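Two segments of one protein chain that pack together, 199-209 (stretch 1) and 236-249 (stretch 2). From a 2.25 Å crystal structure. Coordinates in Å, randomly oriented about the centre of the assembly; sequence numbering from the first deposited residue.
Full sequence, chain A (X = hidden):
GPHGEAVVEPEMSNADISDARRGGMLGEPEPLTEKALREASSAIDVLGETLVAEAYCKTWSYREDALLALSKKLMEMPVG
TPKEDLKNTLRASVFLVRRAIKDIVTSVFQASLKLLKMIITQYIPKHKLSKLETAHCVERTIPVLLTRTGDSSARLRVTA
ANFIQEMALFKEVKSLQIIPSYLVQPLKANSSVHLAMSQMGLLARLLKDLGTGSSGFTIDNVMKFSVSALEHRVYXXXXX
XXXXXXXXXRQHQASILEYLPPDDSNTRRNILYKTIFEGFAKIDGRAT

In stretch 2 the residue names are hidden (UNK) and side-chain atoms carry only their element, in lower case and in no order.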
# COMPACT_ATOMS: atom_id res chain seq x y z
N GLN A 199 -3.86 -8.78 -1.15
CA GLN A 199 -2.40 -8.74 -1.24
C GLN A 199 -1.88 -9.61 -2.39
O GLN A 199 -0.99 -9.20 -3.14
CB GLN A 199 -1.77 -9.18 0.09
CG GLN A 199 -0.25 -9.00 0.12
CD GLN A 199 0.38 -9.22 1.48
OE1 GLN A 199 -0.28 -9.11 2.52
NE2 GLN A 199 1.67 -9.52 1.49
N MSE A 200 -2.44 -10.80 -2.52
CA MSE A 200 -2.08 -11.72 -3.60
C MSE A 200 -2.44 -11.21 -4.96
O MSE A 200 -1.67 -11.35 -5.91
CB MSE A 200 -2.76 -13.05 -3.33
CG MSE A 200 -1.88 -13.82 -2.41
SE MSE A 200 -2.84 -15.42 -1.84
CE MSE A 200 -1.29 -16.60 -2.25
N GLY A 201 -3.63 -10.61 -5.08
CA GLY A 201 -4.06 -9.96 -6.30
C GLY A 201 -3.14 -8.83 -6.73
O GLY A 201 -2.77 -8.74 -7.90
N LEU A 202 -2.76 -7.98 -5.78
CA LEU A 202 -1.82 -6.89 -6.03
C LEU A 202 -0.43 -7.39 -6.42
O LEU A 202 0.20 -6.82 -7.31
CB LEU A 202 -1.69 -5.97 -4.81
CG LEU A 202 -2.84 -4.98 -4.61
CD1 LEU A 202 -2.84 -4.44 -3.19
CD2 LEU A 202 -2.74 -3.84 -5.62
N LEU A 203 0.04 -8.44 -5.74
CA LEU A 203 1.32 -9.05 -6.04
C LEU A 203 1.35 -9.56 -7.48
O LEU A 203 2.23 -9.17 -8.24
CB LEU A 203 1.61 -10.20 -5.07
CG LEU A 203 2.88 -11.03 -5.28
CD1 LEU A 203 4.12 -10.16 -5.39
CD2 LEU A 203 3.03 -12.01 -4.14
N ALA A 204 0.37 -10.38 -7.85
CA ALA A 204 0.29 -10.92 -9.21
C ALA A 204 0.21 -9.83 -10.28
O ALA A 204 0.92 -9.91 -11.29
CB ALA A 204 -0.88 -11.89 -9.34
N ARG A 205 -0.62 -8.82 -10.06
CA ARG A 205 -0.80 -7.75 -11.07
C ARG A 205 0.44 -6.87 -11.22
O ARG A 205 0.82 -6.54 -12.34
CB ARG A 205 -2.04 -6.89 -10.79
CG ARG A 205 -3.37 -7.59 -11.07
CD ARG A 205 -4.55 -6.63 -11.09
NE ARG A 205 -4.73 -5.90 -9.82
CZ ARG A 205 -5.29 -6.39 -8.71
NH1 ARG A 205 -5.77 -7.64 -8.65
NH2 ARG A 205 -5.38 -5.61 -7.64
N LEU A 206 1.07 -6.50 -10.11
CA LEU A 206 2.27 -5.65 -10.15
C LEU A 206 3.55 -6.39 -10.55
O LEU A 206 4.43 -5.80 -11.18
CB LEU A 206 2.49 -4.92 -8.82
CG LEU A 206 1.60 -3.69 -8.63
CD1 LEU A 206 1.66 -3.23 -7.18
CD2 LEU A 206 1.99 -2.56 -9.57
N LEU A 207 3.64 -7.67 -10.20
CA LEU A 207 4.71 -8.55 -10.69
C LEU A 207 4.72 -8.60 -12.22
O LEU A 207 5.78 -8.48 -12.83
CB LEU A 207 4.54 -9.96 -10.10
CG LEU A 207 5.53 -11.08 -10.44
CD1 LEU A 207 6.95 -10.66 -10.11
CD2 LEU A 207 5.13 -12.33 -9.66
N LYS A 208 3.55 -8.77 -12.84
CA LYS A 208 3.41 -8.74 -14.30
C LYS A 208 3.74 -7.37 -14.92
O LYS A 208 4.34 -7.31 -15.98
CB LYS A 208 2.02 -9.24 -14.75
CG LYS A 208 1.80 -10.70 -14.39
CD LYS A 208 0.35 -11.13 -14.50
CE LYS A 208 0.15 -12.54 -13.98
NZ LYS A 208 -0.91 -13.27 -14.72
N ASP A 209 3.35 -6.29 -14.24
CA ASP A 209 3.61 -4.93 -14.74
C ASP A 209 5.07 -4.47 -14.55
O ASP A 209 5.62 -3.81 -15.42
CB ASP A 209 2.67 -3.91 -14.07
CG ASP A 209 1.19 -4.18 -14.34
OD1 ASP A 209 0.84 -4.83 -15.36
OD2 ASP A 209 0.35 -3.75 -13.51
N UNK A 236 -8.64 -21.05 -0.76
CA UNK A 236 -8.47 -20.11 -1.87
C UNK A 236 -7.10 -19.38 -1.85
O UNK A 236 -6.54 -19.08 -2.91
o UNK A 236 -11.51 -17.12 -2.06
o UNK A 236 -11.63 -17.16 -4.23
c UNK A 236 -9.88 -18.41 -3.22
c UNK A 236 -9.65 -19.14 -1.91
c UNK A 236 -11.09 -17.50 -3.16
N UNK A 237 -6.56 -19.11 -0.66
CA UNK A 237 -5.20 -18.55 -0.52
C UNK A 237 -4.15 -19.55 -1.03
O UNK A 237 -3.28 -19.19 -1.82
c UNK A 237 -5.71 -16.89 1.31
c UNK A 237 -4.89 -18.12 0.94
c UNK A 237 -3.39 -17.85 1.14
N UNK A 238 -4.23 -20.79 -0.56
CA UNK A 238 -3.32 -21.85 -1.00
C UNK A 238 -3.41 -22.06 -2.51
O UNK A 238 -2.38 -22.18 -3.18
c UNK A 238 -3.63 -23.16 -0.28
c UNK A 238 -3.41 -23.13 1.22
n UNK A 238 -5.73 -24.46 3.41
c UNK A 238 -3.34 -24.54 1.79
n UNK A 238 -6.70 -26.03 2.05
n UNK A 238 -4.56 -25.32 1.58
c UNK A 238 -5.65 -25.27 2.35
N UNK A 239 -4.63 -22.07 -3.03
CA UNK A 239 -4.86 -22.25 -4.47
C UNK A 239 -4.23 -21.13 -5.32
O UNK A 239 -3.71 -21.41 -6.40
c UNK A 239 -8.19 -22.88 -6.47
c UNK A 239 -6.70 -22.84 -6.18
c UNK A 239 -6.36 -22.37 -4.76
o UNK A 239 -9.00 -22.47 -5.61
o UNK A 239 -8.56 -23.32 -7.58
N UNK A 240 -4.26 -19.89 -4.84
CA UNK A 240 -3.65 -18.76 -5.56
C UNK A 240 -2.12 -18.83 -5.52
O UNK A 240 -1.44 -18.45 -6.47
c UNK A 240 -3.78 -16.26 -6.02
c UNK A 240 -4.12 -17.39 -5.03
o UNK A 240 -5.53 -17.40 -4.78
N UNK A 241 -1.57 -19.31 -4.40
CA UNK A 241 -0.11 -19.54 -4.29
C UNK A 241 0.39 -20.52 -5.35
O UNK A 241 1.44 -20.29 -5.97
c UNK A 241 0.24 -20.05 -2.90
N UNK A 242 -0.38 -21.59 -5.57
CA UNK A 242 -0.08 -22.56 -6.62
C UNK A 242 -0.01 -21.85 -7.97
O UNK A 242 0.97 -22.00 -8.70
c UNK A 242 -0.98 -24.59 -5.40
c UNK A 242 -1.01 -24.56 -7.91
c UNK A 242 -1.13 -23.72 -6.64
N UNK A 243 -1.04 -21.05 -8.29
CA UNK A 243 -1.10 -20.30 -9.55
C UNK A 243 0.09 -19.35 -9.79
O UNK A 243 0.56 -19.23 -10.92
c UNK A 243 -4.95 -19.61 -9.66
n UNK A 243 -5.14 -18.56 -10.67
c UNK A 243 -5.45 -17.29 -10.41
n UNK A 243 -5.60 -16.42 -11.40
n UNK A 243 -5.62 -16.88 -9.15
c UNK A 243 -3.66 -20.38 -9.87
c UNK A 243 -2.42 -19.51 -9.65
N UNK A 244 0.58 -18.70 -8.73
CA UNK A 244 1.76 -17.82 -8.83
C UNK A 244 3.05 -18.61 -9.04
O UNK A 244 3.89 -18.21 -9.85
c UNK A 244 0.71 -15.04 -6.30
c UNK A 244 0.71 -15.94 -7.51
c UNK A 244 3.21 -16.08 -7.68
c UNK A 244 1.91 -16.89 -7.60
N UNK A 245 3.19 -19.72 -8.33
CA UNK A 245 4.35 -20.61 -8.50
C UNK A 245 4.45 -21.13 -9.94
O UNK A 245 5.54 -21.13 -10.52
c UNK A 245 4.34 -21.77 -7.47
c UNK A 245 4.10 -22.14 -4.95
c UNK A 245 5.40 -22.82 -7.80
c UNK A 245 4.59 -21.23 -6.06
N UNK A 246 3.31 -21.55 -10.51
CA UNK A 246 3.26 -22.01 -11.90
C UNK A 246 3.62 -20.90 -12.90
O UNK A 246 4.34 -21.15 -13.87
c UNK A 246 1.89 -22.62 -12.25
c UNK A 246 0.02 -24.25 -11.89
c UNK A 246 2.37 -25.06 -11.77
c UNK A 246 1.44 -23.88 -11.51
N UNK A 247 3.14 -19.68 -12.65
CA UNK A 247 3.50 -18.50 -13.47
C UNK A 247 5.00 -18.19 -13.41
O UNK A 247 5.59 -17.80 -14.42
o UNK A 247 0.47 -16.39 -13.15
c UNK A 247 2.70 -17.25 -13.07
o UNK A 247 0.89 -18.14 -14.40
c UNK A 247 1.25 -17.27 -13.58
N UNK A 248 5.61 -18.36 -12.24
CA UNK A 248 7.05 -18.13 -12.07
C UNK A 248 7.88 -19.18 -12.76
O UNK A 248 9.00 -18.90 -13.18
se UNK A 248 7.85 -15.19 -10.43
c UNK A 248 9.44 -15.51 -9.31
c UNK A 248 6.85 -16.82 -9.92
c UNK A 248 7.42 -18.06 -10.59
N UNK A 249 7.33 -20.40 -12.86
CA UNK A 249 7.98 -21.48 -13.61
C UNK A 249 7.97 -21.25 -15.12
O UNK A 249 8.96 -21.53 -15.79
c UNK A 249 8.11 -24.02 -13.79
c UNK A 249 9.34 -24.37 -13.24
c UNK A 249 7.63 -24.79 -14.85
o UNK A 249 10.29 -27.27 -15.26
c UNK A 249 10.06 -25.45 -13.73
c UNK A 249 9.56 -26.20 -14.78
c UNK A 249 8.34 -25.87 -15.34
c UNK A 249 7.34 -22.83 -13.27

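Position 236 carries three carbons, the third bearing two oxygens, and touches nothing on stretch 1: it is Glu236, an acid suited to an exposed site. At 237 one carbon carries two others, and one of these arms touches Met200. This is Val237, and its CG1 lies 3.9 Å from SE of Met200; a compact apolar fork suits the flank of the selenomethionine. Position 238 has three carbons, a nitrogen, then a carbon with two more nitrogens. It is Arg238, a long polar chain whose CB is directed away from the apolar contact and whose NH1 is hydrogen-bonded elsewhere in the structure. Position 239 repeats the pattern of 236 and is Glu239, exposed and clear of the contact.

At 240 a single carbon bears one oxygen and one carbon, which defines Thr240. Its CB lies 4.0 Å from SE of Met200, while its OG1 donates a hydrogen bond to O of Glu236 (2.7 Å), so the polar group is satisfied within its own helix. Position 241 has a lone side-chain carbon and is Ala241; its CB sits 3.8 Å from CE of Met200, and so small a side chain leaves the selenomethionine tip close to the backbone.

Position 242, one carbon carrying two, is Val242, buried but directed away. Position 243 shows the same three carbons, a nitrogen, then a carbon carrying two more nitrogens as 238; it is Arg243, exposed, with its end coming nearer to stretch 1 without touching it. At 244 four carbons fork at the first, one arm being two carbons long: Ile244. Its CD1 lies 4.4 Å from CD2 of Leu203, apolar against apolar in a buried place. Position 245 has the same fork and is Ile245, buried but out of reach. At 246 four carbons fork at the second, giving Leu246, likewise out of reach.

Position 247 has two carbons, the second with two oxygens, hence Asp247. Its OD2 stands 3.8 Å from NZ of Lys208, a long salt bridge. Position 248 is an unbranched run of two carbons, selenium and a carbon: selenomethionine, Met248. Its SE reaches CD2 of Leu207 at 4.0 Å, the flexible chain bringing its end nearer than its sideways CB suggests. Position 249, a carbon and a six-carbon ring bearing one oxygen, is Tyr249, out of reach, its OH satisfied by a hydrogen bond elsewhere in the structure.

The two helices run nearly parallel, at 11° and 11.0 Å apart. Met200 anchors the contact, its CE 3.3 Å from O of Val237; Leu203 and Leu207 continue the apolar seam. No hydrogen bond crosses, so packing dominates, with the salt bridge adding a charged pairing near one end.

Stretch 2 (236-249) EVRETAVRIILDMY
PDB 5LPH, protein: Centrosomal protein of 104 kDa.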